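Local coordinates for hybrid kinase (Caulobacter vibrioides, PDB 6QRL), which acts as a hybrid histidine kinase activated by the second messenger cyclic di-GMP, which is bound by its pseudo-receiver domain, Rec1, at the C2E site. Coordinates in Å, arbitrary orientation; residue numbers count along the deposited sequence, not the author numbering.

The C2E site. Residues 82, 95-96, 98, 100-102, 105, 109. With C2E (9,9'-[(2R,3R,3aS,5S,7aR,9R,10R,10aS,12S,14aR)-3,5,10,12-tetrahydroxy-5,12-dioxidooctahydro-2H,7H-difuro[3,2-d:3',2'-j][1,3,7,9,2,8]tetraoxadiphosphacyclododecine-2,9-diyl]bis(2-amino-1,9-dihydro-6H-purin-6-one)), chain B.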
# COMPACT_ATOMS: atom_id res chain seq x y z
N ARG A 82 -0.59 -16.04 2.53
CA ARG A 82 -0.08 -15.72 3.90
C ARG A 82 1.32 -16.30 4.09
O ARG A 82 2.07 -15.72 4.87
CB ARG A 82 -1.06 -16.20 4.97
CG ARG A 82 -2.34 -15.38 4.97
CD ARG A 82 -3.42 -16.12 5.72
NE ARG A 82 -3.59 -15.37 6.93
CZ ARG A 82 -4.71 -14.78 7.31
NH1 ARG A 82 -5.84 -14.93 6.64
NH2 ARG A 82 -4.70 -14.09 8.43
N GLY A 95 3.16 -4.05 6.77
CA GLY A 95 2.08 -4.98 7.13
C GLY A 95 1.36 -5.45 5.88
O GLY A 95 1.79 -5.15 4.75
N TYR A 96 0.31 -6.21 6.09
CA TYR A 96 -0.50 -6.83 5.02
C TYR A 96 -1.98 -6.58 5.33
O TYR A 96 -2.34 -6.31 6.50
CB TYR A 96 -0.19 -8.32 4.91
CG TYR A 96 -0.66 -9.14 6.08
CD1 TYR A 96 0.17 -9.41 7.15
CD2 TYR A 96 -1.97 -9.62 6.12
CE1 TYR A 96 -0.27 -10.12 8.25
CE2 TYR A 96 -2.42 -10.36 7.20
CZ TYR A 96 -1.57 -10.63 8.26
OH TYR A 96 -2.05 -11.34 9.31
N ILE A 98 -5.72 -8.62 3.98
CA ILE A 98 -6.30 -9.81 3.29
C ILE A 98 -7.46 -9.34 2.43
O ILE A 98 -8.34 -8.64 2.95
CB ILE A 98 -6.73 -10.87 4.32
CG1 ILE A 98 -5.57 -11.35 5.20
CG2 ILE A 98 -7.45 -12.03 3.63
CD1 ILE A 98 -4.45 -12.05 4.43
N PRO A 100 -10.89 -10.19 0.48
CA PRO A 100 -11.37 -8.82 0.27
C PRO A 100 -11.19 -7.95 1.53
O PRO A 100 -11.45 -8.47 2.59
CB PRO A 100 -12.88 -9.06 0.01
CG PRO A 100 -13.23 -10.29 0.87
CD PRO A 100 -11.95 -11.11 0.95
N LEU A 101 -10.79 -6.68 1.37
CA LEU A 101 -10.38 -5.78 2.49
C LEU A 101 -11.58 -5.40 3.37
O LEU A 101 -12.67 -5.04 2.84
CB LEU A 101 -9.78 -4.48 1.95
CG LEU A 101 -8.58 -4.56 1.01
CD1 LEU A 101 -7.78 -3.26 1.06
CD2 LEU A 101 -7.68 -5.75 1.33
N ARG A 102 -11.36 -5.39 4.68
CA ARG A 102 -12.27 -4.79 5.68
C ARG A 102 -11.84 -3.34 5.91
O ARG A 102 -10.64 -3.13 6.18
CB ARG A 102 -12.18 -5.54 7.01
CG ARG A 102 -12.89 -6.88 6.98
CD ARG A 102 -12.59 -7.64 8.26
NE ARG A 102 -13.09 -8.99 8.17
CZ ARG A 102 -12.88 -9.94 9.07
NH1 ARG A 102 -12.20 -9.65 10.16
NH2 ARG A 102 -13.41 -11.14 8.90
N SER A 105 -9.69 -2.72 8.99
CA SER A 105 -8.33 -3.28 8.87
C SER A 105 -7.48 -2.33 8.04
O SER A 105 -6.31 -2.09 8.40
CB SER A 105 -8.35 -4.66 8.30
OG SER A 105 -8.93 -5.59 9.19
N GLN A 109 -4.03 -0.45 9.39
CA GLN A 109 -2.68 -0.64 8.77
C GLN A 109 -2.15 0.69 8.19
O GLN A 109 -0.94 0.89 8.20
CB GLN A 109 -2.71 -1.75 7.74
CG GLN A 109 -2.87 -3.14 8.36
CD GLN A 109 -1.80 -3.47 9.37
OE1 GLN A 109 -0.61 -3.28 9.11
NE2 GLN A 109 -2.23 -3.96 10.53
P1 C2E B . -4.87 -12.69 10.78
O2P C2E B . -4.60 -12.12 9.41
O1P C2E B . -4.09 -13.87 11.27
O5' C2E B . -4.51 -11.50 11.80
C5' C2E B . -4.42 -11.80 13.19
C4' C2E B . -4.07 -10.53 13.90
O4' C2E B . -2.73 -10.13 13.54
C3' C2E B . -4.92 -9.33 13.52
O3' C2E B . -6.13 -9.43 14.29
C2' C2E B . -3.99 -8.14 13.85
O2' C2E B . -4.32 -7.54 15.09
C1' C2E B . -2.59 -8.76 13.86
N9 C2E B . -1.64 -8.22 12.88
C8 C2E B . -0.29 -8.12 13.07
N7 C2E B . 0.35 -7.68 12.00
C5 C2E B . -0.65 -7.51 11.05
C6 C2E B . -0.56 -7.05 9.72
O6 C2E B . 0.44 -6.75 9.07
N1 C2E B . -1.81 -7.04 9.10
C2 C2E B . -3.00 -7.39 9.69
N2 C2E B . -4.10 -7.30 8.91
N3 C2E B . -3.09 -7.81 10.95
C4 C2E B . -1.88 -7.85 11.57
P11 C2E B . -7.47 -8.91 13.59
O21 C2E B . -7.10 -7.60 12.94
O11 C2E B . -8.57 -8.94 14.61
O5A C2E B . -7.82 -10.01 12.48
C5A C2E B . -8.39 -11.30 12.85
C4A C2E B . -8.59 -12.12 11.60
O4A C2E B . -9.71 -11.58 10.85
C3A C2E B . -7.44 -12.13 10.60
O3A C2E B . -6.43 -13.05 11.04
C2A C2E B . -8.16 -12.52 9.32
O2A C2E B . -8.50 -13.87 9.13
C1A C2E B . -9.47 -11.75 9.46
N91 C2E B . -9.38 -10.45 8.83
C81 C2E B . -8.85 -9.33 9.41
N71 C2E B . -8.82 -8.29 8.61
C51 C2E B . -9.35 -8.77 7.42
C61 C2E B . -9.58 -8.09 6.21
O61 C2E B . -9.27 -6.93 5.92
N11 C2E B . -10.16 -8.94 5.26
C21 C2E B . -10.50 -10.26 5.46
N21 C2E B . -11.08 -10.88 4.42
N31 C2E B . -10.26 -10.91 6.60
C41 C2E B . -9.71 -10.11 7.54
O HOH W 1 -6.50 -6.97 10.49
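Tyr96 lays its phenol ring flat against one guanine of C2E (cyclic di-GMP), the planes 14° apart and N1 over the ring centre. With CG in the crowded position between backbone N and carbonyl carbon (chi1 69°), the ring lies over the base whose edge the Tyr96 backbone binds. Tyr96 N donates to C2E O6 at 3.0 Å; Tyr96 O takes C2E N1 on an in-plane lone pair at 2.7 Å, nearly straight, and N2 from above the carbonyl plane. At the ring tip, Tyr96 OH donates a hydrogen bond to the phosphate oxygen C2E O2P at 2.7 Å. Arg82, bent at chi3 (109°), brings NH2 to the same phosphate in a salt bridge, although the pair is modelled too close; Ile98 CD1 packs on its guanidinium face. The Gln109 amide completes a sandwich on the base's other face, Gln109 NE2 3.4 Å from C2E N1.

Arg102 stretches over the second guanine in a cation-pi contact, NE above the six-membered ring, NH1 above the five-membered; Ile98 CG2 packs against C21 from the opposite face. Arg102 N donates to C2E O61 at 2.9 Å. Pro100, which follows a cis peptide bond, accepts hydrogen bonds at O from N21 in the carbonyl plane and N11 above it. Ser105 OG donates to C2E N71 at 2.8 Å and contacts a water shared with N2 and phosphate oxygen O21. Gripping both guanines and the phosphate backbone, the pseudo-receiver domain senses c-di-GMP, which activates the auto-inhibited kinase through domain liberation.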